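Local coordinates for protein erythromycin dehydratase (Saccharopolyspora erythraea, PDB 3EL6) that probably catalyses the dehydration of beta-hydroxyacyl intermediates during erythromycin assembly, as the dehydratase domain of a modular polyketide synthase, at residues 115-120 against 145-150; 75-80 against 107-112; 39-44 against 55-60. All blocks are in the same frame, centred on the assembly; numbering follows the deposited sequence.

Interaction 1 of 3, residues 115-120 against 145-150; sequences LLRMSV and AQWSQH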
loop_
_atom_site.group_PDB
_atom_site.type_symbol
_atom_site.label_atom_id
_atom_site.label_comp_id
_atom_site.label_asym_id
_atom_site.label_seq_id
_atom_site.Cartn_x
_atom_site.Cartn_y
_atom_site.Cartn_z
ATOM N N LEU A 115 -3.703 14.821 7.016
ATOM C CA LEU A 115 -3.853 13.456 6.553
ATOM C C LEU A 115 -2.770 12.652 7.243
ATOM O O LEU A 115 -1.694 13.171 7.553
ATOM C CB LEU A 115 -3.668 13.382 5.011
ATOM C CG LEU A 115 -4.727 14.113 4.221
ATOM C CD1 LEU A 115 -4.289 14.407 2.761
ATOM C CD2 LEU A 115 -5.945 13.262 4.224
ATOM N N LEU A 116 -3.030 11.361 7.425
ATOM C CA LEU A 116 -2.116 10.440 8.084
ATOM C C LEU A 116 -1.941 9.247 7.146
ATOM O O LEU A 116 -2.885 8.854 6.415
ATOM C CB LEU A 116 -2.780 9.865 9.349
ATOM C CG LEU A 116 -3.102 10.955 10.357
ATOM C CD1 LEU A 116 -4.106 10.352 11.423
ATOM C CD2 LEU A 116 -1.812 11.452 10.925
ATOM N N ARG A 117 -0.738 8.688 7.149
ATOM C CA ARG A 117 -0.482 7.469 6.343
ATOM C C ARG A 117 0.519 6.611 7.100
ATOM O O ARG A 117 1.596 7.091 7.502
ATOM C CB ARG A 117 -0.005 7.905 4.942
ATOM C CG ARG A 117 0.486 6.773 3.995
ATOM C CD ARG A 117 -0.445 6.256 2.885
ATOM N NE ARG A 117 -1.630 6.956 2.425
ATOM C CZ ARG A 117 -1.737 7.506 1.229
ATOM N NH1 ARG A 117 -0.677 7.506 0.390
ATOM N NH2 ARG A 117 -2.861 8.106 0.871
ATOM N N MET A 118 0.168 5.344 7.374
ATOM C CA MET A 118 1.088 4.431 8.022
ATOM C C MET A 118 1.407 3.317 7.033
ATOM O O MET A 118 0.516 2.863 6.345
ATOM C CB MET A 118 0.467 3.796 9.283
ATOM C CG MET A 118 0.333 4.734 10.436
ATOM S SD MET A 118 -0.242 3.705 11.771
ATOM C CE MET A 118 -1.933 3.321 11.264
ATOM N N SER A 119 2.680 2.964 6.905
ATOM C CA SER A 119 3.104 1.872 6.018
ATOM C C SER A 119 3.795 0.833 6.854
ATOM O O SER A 119 4.718 1.174 7.588
ATOM C CB SER A 119 4.146 2.352 4.974
ATOM O OG SER A 119 3.714 3.571 4.383
ATOM N N VAL A 120 3.364 -0.420 6.709
ATOM C CA VAL A 120 4.022 -1.554 7.375
ATOM C C VAL A 120 4.702 -2.425 6.299
ATOM O O VAL A 120 4.059 -2.829 5.332
ATOM C CB VAL A 120 3.007 -2.365 8.143
ATOM C CG1 VAL A 120 3.676 -3.640 8.784
ATOM C CG2 VAL A 120 2.396 -1.457 9.278
ATOM N N ALA A 145 -0.671 15.418 -1.863
ATOM C CA ALA A 145 -0.333 15.403 -0.439
ATOM C C ALA A 145 1.171 15.623 -0.233
ATOM O O ALA A 145 2.001 14.918 -0.820
ATOM C CB ALA A 145 -0.741 14.060 0.199
ATOM N N GLN A 146 1.519 16.586 0.597
ATOM C CA GLN A 146 2.916 16.860 0.873
ATOM C C GLN A 146 3.397 16.105 2.098
ATOM O O GLN A 146 3.648 16.695 3.152
ATOM C CB GLN A 146 3.113 18.366 1.025
ATOM C CG GLN A 146 2.722 19.072 -0.311
ATOM C CD GLN A 146 2.913 20.609 -0.313
ATOM O OE1 GLN A 146 3.515 21.205 0.588
ATOM N NE2 GLN A 146 2.442 21.231 -1.370
ATOM N N TRP A 147 3.550 14.792 1.965
ATOM C CA TRP A 147 3.932 13.941 3.093
ATOM C C TRP A 147 5.235 14.319 3.729
ATOM O O TRP A 147 6.194 14.641 3.024
ATOM C CB TRP A 147 4.014 12.484 2.631
ATOM C CG TRP A 147 2.709 11.960 2.038
ATOM C CD1 TRP A 147 2.450 11.587 0.735
ATOM C CD2 TRP A 147 1.535 11.668 2.781
ATOM N NE1 TRP A 147 1.151 11.087 0.630
ATOM C CE2 TRP A 147 0.565 11.168 1.875
ATOM C CE3 TRP A 147 1.210 11.802 4.143
ATOM C CZ2 TRP A 147 -0.728 10.786 2.291
ATOM C CZ3 TRP A 147 -0.063 11.470 4.542
ATOM C CH2 TRP A 147 -1.010 10.941 3.641
ATOM N N SER A 148 5.274 14.282 5.063
ATOM C CA SER A 148 6.490 14.404 5.824
ATOM C C SER A 148 6.494 13.251 6.829
ATOM O O SER A 148 5.447 12.894 7.332
ATOM C CB SER A 148 6.487 15.698 6.651
ATOM O OG SER A 148 7.823 15.959 7.060
ATOM N N GLN A 149 7.666 12.737 7.157
ATOM C CA GLN A 149 7.754 11.607 8.093
ATOM C C GLN A 149 7.697 12.092 9.538
ATOM O O GLN A 149 8.436 13.020 9.884
ATOM C CB GLN A 149 9.042 10.831 7.911
ATOM C CG GLN A 149 9.051 9.600 8.804
ATOM C CD GLN A 149 10.188 8.712 8.531
ATOM O OE1 GLN A 149 10.995 8.428 9.415
ATOM N NE2 GLN A 149 10.255 8.217 7.312
ATOM N N HIS A 150 6.818 11.519 10.368
ATOM C CA HIS A 150 6.745 11.961 11.773
ATOM C C HIS A 150 7.193 10.899 12.778
ATOM O O HIS A 150 7.606 11.249 13.902
ATOM C CB HIS A 150 5.348 12.458 12.137
ATOM C CG HIS A 150 5.072 13.816 11.571
ATOM N ND1 HIS A 150 5.394 14.977 12.240
ATOM C CD2 HIS A 150 4.569 14.191 10.369
ATOM C CE1 HIS A 150 5.099 16.018 11.468
ATOM N NE2 HIS A 150 4.595 15.568 10.329
#
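The indole of Trp147 packs against Leu115 and Arg117 in a side-chain contact between strand 114-123 and the loop residues Ala145 and Trp147 that lead into strand 148-156; the two strands are not direct neighbours in the hotdog sheet. The spacing shows this: the CA atoms of Arg117 and Trp147 are 8.5 Å apart, too far for backbone pairing, and Trp147 alone bridges most of the gap with its ring. The main element is a CH-pi contact. Arg117 CB lies over one face of the six-membered ring, 3.8 Å from its centroid and 28° off the normal. Ala145 CB covers the opposite face near the rim, 3.4 Å above the plane, so the indole is clamped between Arg117 of strand 114-123 and Ala145 of its own segment. Leu115 adds its CB against Trp147 CH2 at 3.9 Å, and its CD1 reaches towards Ala145 CB at 4.4 Å.

Beyond CB, the arginine chain runs with CG anti to the backbone N (chi1 173°) and then bends at chi2 and chi3, which brings the guanidinium round on the CB side of the indole, near CZ2. Trp147 CZ2 sits 3.6 Å above the guanidinium plane, over its centre. The two planes are 51° apart, so a ring corner meets the guanidinium face and the groups do not stack flat. The guanidinium is fixed elsewhere: NH1 donates to Asp45 O of the second subunit, NH2 weakly to Gly31 O of that subunit, and NE weakly to Thr55 OG1.

Strand 129-137 runs between the two partners, with Ala136 touching the indole, while strand 52-58 flanks 114-123 on its other edge. From the alternate positions of strand 114-123, Leu116 and Met118 pack on Leu85 of helix 79-93.

Interaction 2 of 3, residues 75-80 against 107-112; sequences TLVPGS and LVLAGA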
loop_
_atom_site.group_PDB
_atom_site.type_symbol
_atom_site.label_atom_id
_atom_site.label_comp_id
_atom_site.label_asym_id
_atom_site.label_seq_id
_atom_site.Cartn_x
_atom_site.Cartn_y
_atom_site.Cartn_z
ATOM N N THR A 75 -0.672 24.227 18.544
ATOM C CA THR A 75 -1.503 23.058 18.714
ATOM C C THR A 75 -0.742 21.856 18.173
ATOM O O THR A 75 -0.593 21.697 16.950
ATOM C CB THR A 75 -2.830 23.185 17.976
ATOM O OG1 THR A 75 -3.561 24.292 18.521
ATOM C CG2 THR A 75 -3.658 21.932 18.169
ATOM N N LEU A 76 -0.272 21.013 19.091
ATOM C CA LEU A 76 0.564 19.879 18.728
ATOM C C LEU A 76 -0.228 18.614 18.932
ATOM O O LEU A 76 -0.824 18.399 20.001
ATOM C CB LEU A 76 1.817 19.827 19.598
ATOM C CG LEU A 76 2.745 21.014 19.457
ATOM C CD1 LEU A 76 4.032 20.624 20.118
ATOM C CD2 LEU A 76 2.968 21.333 17.972
ATOM N N VAL A 77 -0.255 17.759 17.913
ATOM C CA VAL A 77 -0.842 16.440 18.092
ATOM C C VAL A 77 0.057 15.665 19.110
ATOM O O VAL A 77 1.303 15.573 18.958
ATOM C CB VAL A 77 -0.889 15.682 16.737
ATOM C CG1 VAL A 77 -1.401 14.241 16.934
ATOM C CG2 VAL A 77 -1.825 16.433 15.775
ATOM N N PRO A 78 -0.562 15.104 20.145
ATOM C CA PRO A 78 0.222 14.339 21.112
ATOM C C PRO A 78 0.851 13.072 20.441
ATOM O O PRO A 78 0.216 12.403 19.612
ATOM C CB PRO A 78 -0.802 13.886 22.141
ATOM C CG PRO A 78 -2.079 14.623 21.833
ATOM C CD PRO A 78 -2.017 15.013 20.378
ATOM N N GLY A 79 2.098 12.797 20.791
ATOM C CA GLY A 79 2.761 11.571 20.316
ATOM C C GLY A 79 1.960 10.323 20.557
ATOM O O GLY A 79 2.097 9.333 19.791
ATOM N N SER A 80 1.127 10.316 21.602
ATOM C CA SER A 80 0.329 9.142 21.907
ATOM C C SER A 80 -0.667 8.826 20.805
ATOM O O SER A 80 -1.085 7.697 20.671
ATOM C CB SER A 80 -0.467 9.364 23.215
ATOM O OG SER A 80 -1.274 10.513 23.033
ATOM N N LEU A 107 3.376 16.725 15.085
ATOM C CA LEU A 107 2.544 17.172 14.013
ATOM C C LEU A 107 1.929 18.469 14.542
ATOM O O LEU A 107 1.362 18.493 15.639
ATOM C CB LEU A 107 1.466 16.122 13.806
ATOM C CG LEU A 107 0.925 15.738 12.433
ATOM C CD1 LEU A 107 -0.119 14.624 12.518
ATOM C CD2 LEU A 107 0.402 16.953 11.691
ATOM N N VAL A 108 2.049 19.541 13.780
ATOM C CA VAL A 108 1.429 20.798 14.152
ATOM C C VAL A 108 0.099 20.929 13.447
ATOM O O VAL A 108 0.038 20.930 12.207
ATOM C CB VAL A 108 2.302 22.010 13.787
ATOM C CG1 VAL A 108 1.602 23.266 14.183
ATOM C CG2 VAL A 108 3.629 21.929 14.499
ATOM N N LEU A 109 -0.979 21.035 14.224
ATOM C CA LEU A 109 -2.308 21.048 13.622
ATOM C C LEU A 109 -2.699 22.440 13.191
ATOM O O LEU A 109 -2.792 23.384 14.002
ATOM C CB LEU A 109 -3.392 20.442 14.519
ATOM C CG LEU A 109 -3.812 19.007 14.230
ATOM C CD1 LEU A 109 -5.165 18.726 14.911
ATOM C CD2 LEU A 109 -3.899 18.721 12.729
ATOM N N ALA A 110 -2.909 22.504 11.880
ATOM C CA ALA A 110 -3.206 23.679 11.104
ATOM C C ALA A 110 -4.670 23.566 10.758
ATOM O O ALA A 110 -5.092 22.555 10.148
ATOM C CB ALA A 110 -2.380 23.652 9.811
ATOM N N GLY A 111 -5.430 24.593 11.138
ATOM C CA GLY A 111 -6.890 24.574 11.022
ATOM C C GLY A 111 -7.450 23.602 10.007
ATOM O O GLY A 111 -8.509 23.027 10.225
ATOM N N ALA A 112 -6.752 23.408 8.896
ATOM C CA ALA A 112 -7.240 22.517 7.833
ATOM C C ALA A 112 -7.239 21.010 8.166
ATOM O O ALA A 112 -7.754 20.219 7.389
ATOM C CB ALA A 112 -6.458 22.748 6.537
HETATM O O HOH W 1 2.602 14.699 16.723
#
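Residues 75-77 and 107-109 run antiparallel and are joined at a single beta bridge, Leu76 with Val108, flanked by two backbone hydrogen bonds. Leu109 N donates to Thr75 O at 2.8 Å, with an N-H...O angle of 165°, and Val77 N donates to Leu107 O at 2.9 Å, with an angle of 162°. Past Val77 a water carries the pairing one step further: it donates to Val77 O and accepts from Leu107 N, at 2.7 Å from the nitrogen.

The spacing of His69 and Pro78 matches the HxxxGxxxxP motif, which in polyketide synthase dehydratases contains the active-site histidine. Leu76 O is hydrogen-bonded to His69 ND1, and Pro78 packs on Asp231 of helix 227-235 just before helix 79-93 begins. The pairing with 107-109 thus involves residues within this motif, Thr75 to Val77.

Side chains sort to the two sides of the ribbon. On one, Val77 is wedged between two leucines: its CB meets Leu107 CB at 3.8 Å, and CG2, placed beside the backbone N, presses on Leu109 CG at 3.6 Å. Thr75 adds its methyl, CG2, 4.0 Å from Leu109 CB. On the other, Leu76 CD2 touches Val108 CG2 at 3.6 Å. Both Leu107 and Leu109 touch Ala114 of strand 114-123.

Interaction 3 of 3, residues 39-44 against 55-60; sequences LLLAAV and TGRLST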
loop_
_atom_site.group_PDB
_atom_site.type_symbol
_atom_site.label_atom_id
_atom_site.label_comp_id
_atom_site.label_asym_id
_atom_site.label_seq_id
_atom_site.Cartn_x
_atom_site.Cartn_y
_atom_site.Cartn_z
ATOM N N LEU A 39 -9.670 7.216 13.664
ATOM C CA LEU A 39 -8.852 8.139 12.870
ATOM C C LEU A 39 -8.498 7.572 11.476
ATOM O O LEU A 39 -7.988 8.290 10.616
ATOM C CB LEU A 39 -7.625 8.645 13.641
ATOM C CG LEU A 39 -7.918 9.142 15.052
ATOM C CD1 LEU A 39 -6.610 9.561 15.760
ATOM C CD2 LEU A 39 -8.940 10.311 15.026
ATOM N N LEU A 40 -8.836 6.326 11.229
ATOM C CA LEU A 40 -8.437 5.700 9.964
ATOM C C LEU A 40 -9.605 5.629 9.006
ATOM O O LEU A 40 -10.778 5.619 9.431
ATOM C CB LEU A 40 -7.860 4.296 10.159
ATOM C CG LEU A 40 -6.545 4.336 10.926
ATOM C CD1 LEU A 40 -6.034 2.901 11.109
ATOM C CD2 LEU A 40 -5.519 5.279 10.183
ATOM N N LEU A 41 -9.270 5.575 7.721
ATOM C CA LEU A 41 -10.265 5.599 6.668
ATOM C C LEU A 41 -10.251 4.300 5.876
ATOM O O LEU A 41 -11.304 3.674 5.679
ATOM C CB LEU A 41 -9.967 6.783 5.725
ATOM C CG LEU A 41 -10.175 8.175 6.353
ATOM C CD1 LEU A 41 -9.474 9.235 5.459
ATOM C CD2 LEU A 41 -11.664 8.408 6.558
ATOM N N ALA A 42 -9.075 3.878 5.412
ATOM C CA ALA A 42 -8.985 2.654 4.647
ATOM C C ALA A 42 -7.692 1.932 4.966
ATOM O O ALA A 42 -6.704 2.564 5.418
ATOM C CB ALA A 42 -8.963 2.987 3.170
ATOM N N ALA A 43 -7.700 0.629 4.731
ATOM C CA ALA A 43 -6.485 -0.139 4.822
ATOM C C ALA A 43 -6.342 -0.953 3.516
ATOM O O ALA A 43 -7.362 -1.420 2.927
ATOM C CB ALA A 43 -6.520 -1.040 6.018
ATOM N N VAL A 44 -5.097 -1.156 3.089
ATOM C CA VAL A 44 -4.816 -1.988 1.893
ATOM C C VAL A 44 -3.642 -2.928 2.179
ATOM O O VAL A 44 -2.550 -2.469 2.489
ATOM C CB VAL A 44 -4.450 -1.128 0.645
ATOM C CG1 VAL A 44 -4.515 -1.979 -0.616
ATOM C CG2 VAL A 44 -5.420 -0.013 0.533
ATOM N N THR A 55 -4.643 4.595 5.678
ATOM C CA THR A 55 -4.783 6.057 5.578
ATOM C C THR A 55 -5.862 6.587 6.546
ATOM O O THR A 55 -6.781 5.857 6.909
ATOM C CB THR A 55 -4.911 6.523 4.121
ATOM O OG1 THR A 55 -3.946 5.769 3.325
ATOM C CG2 THR A 55 -4.612 8.083 3.963
ATOM N N GLY A 56 -5.655 7.794 7.034
ATOM C CA GLY A 56 -6.610 8.410 7.980
ATOM C C GLY A 56 -6.475 9.919 7.952
ATOM O O GLY A 56 -5.761 10.497 7.103
ATOM N N ARG A 57 -7.150 10.584 8.882
ATOM C CA ARG A 57 -7.237 12.035 8.841
ATOM C C ARG A 57 -7.551 12.431 10.241
ATOM O O ARG A 57 -8.298 11.719 10.885
ATOM C CB ARG A 57 -8.388 12.420 7.931
ATOM C CG ARG A 57 -8.412 13.887 7.543
ATOM C CD ARG A 57 -9.389 14.121 6.307
ATOM N NE ARG A 57 -8.835 13.596 5.033
ATOM C CZ ARG A 57 -9.472 12.822 4.135
ATOM N NH1 ARG A 57 -10.730 12.445 4.322
ATOM N NH2 ARG A 57 -8.844 12.404 3.038
ATOM N N LEU A 58 -6.936 13.504 10.698
ATOM C CA LEU A 58 -7.141 14.084 12.038
ATOM C C LEU A 58 -7.678 15.492 11.806
ATOM O O LEU A 58 -7.171 16.209 10.947
ATOM C CB LEU A 58 -5.782 14.283 12.717
ATOM C CG LEU A 58 -5.432 13.325 13.833
ATOM C CD1 LEU A 58 -6.130 12.016 13.618
ATOM C CD2 LEU A 58 -3.954 13.178 13.898
ATOM N N SER A 59 -8.625 15.945 12.625
ATOM C CA SER A 59 -8.978 17.364 12.579
ATOM C C SER A 59 -9.692 17.737 13.875
ATOM O O SER A 59 -10.347 16.900 14.470
ATOM C CB SER A 59 -9.926 17.637 11.438
ATOM O OG SER A 59 -11.149 16.962 11.681
ATOM N N THR A 60 -9.530 18.973 14.313
ATOM C CA THR A 60 -10.255 19.421 15.521
ATOM C C THR A 60 -11.762 19.342 15.365
ATOM O O THR A 60 -12.491 19.155 16.345
ATOM C CB THR A 60 -9.807 20.804 15.932
ATOM O OG1 THR A 60 -9.940 21.679 14.807
ATOM C CG2 THR A 60 -8.358 20.813 16.286
#
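Leu39-Ala42 and Thr55-Leu58 are held first by backbone hydrogen bonds. Arg57 N donates to Leu39 O at 3.0 Å, and Thr55 N to Ala42 O at 2.9 Å. Thr55 O takes two donors from successive residues: a short bond in the carbonyl plane from Leu41 N, 2.6 Å, and a weak one from Ala42 N, 3.4 Å. At Gly56 the chains come very close, with its CA 3.8 Å from Leu40 CA and in CA-H...O contact with Leu39 O.

One apolar contact closes the end of the pairing where strand 40-44 starts and strand 55-58 stops. Leu39 and Leu58 meet methyl to methyl, CD1 to CD1 at 3.3 Å, tighter than usual van der Waals contact, and both side chains also touch Val81 of helix 79-93.

The remaining contact involves a charged group. Leu41 CD1 rests over one face of the Arg57 guanidinium, 3.6 Å above its plane and offset toward the rim. The arginine chain extends as far as CD and bends at chi3 (-72°), turning the guanidinium back toward Leu41. Its NH2 donates to Ser28 O of the second subunit, and NE makes a long, weak ion pair with Asp138.

Strands 40-44 and 55-58 run at 172° to each other, an antiparallel hairpin pairing. Leu41 and Ala42 both facing Thr55 is a classic beta bulge, here in a hairpin of the double hotdog fold.

In the fold
Interactions 1 and 3 share a sheet: strands 52-58 and 114-123 are neighbours in it, and Leu116 N lies 2.9 Å from Gly56 O, a probable backbone hydrogen bond. Their centres are about 11 Å apart, and both touch the second subunit, so this side of the hotdog sheet belongs to the dimer interface. Interaction 2 stands about 14 Å from each, centre to centre, and segment 75-80 includes the end of the motif that runs from His69 to Pro78, which probably marks the active site. Packing connects it to the others: Leu107 CD1 meets Leu116 CD2 at 3.9 Å, and Val77 CG1 meets Leu58 CD2 at 4.1 Å. The second subunit does not touch interaction 2.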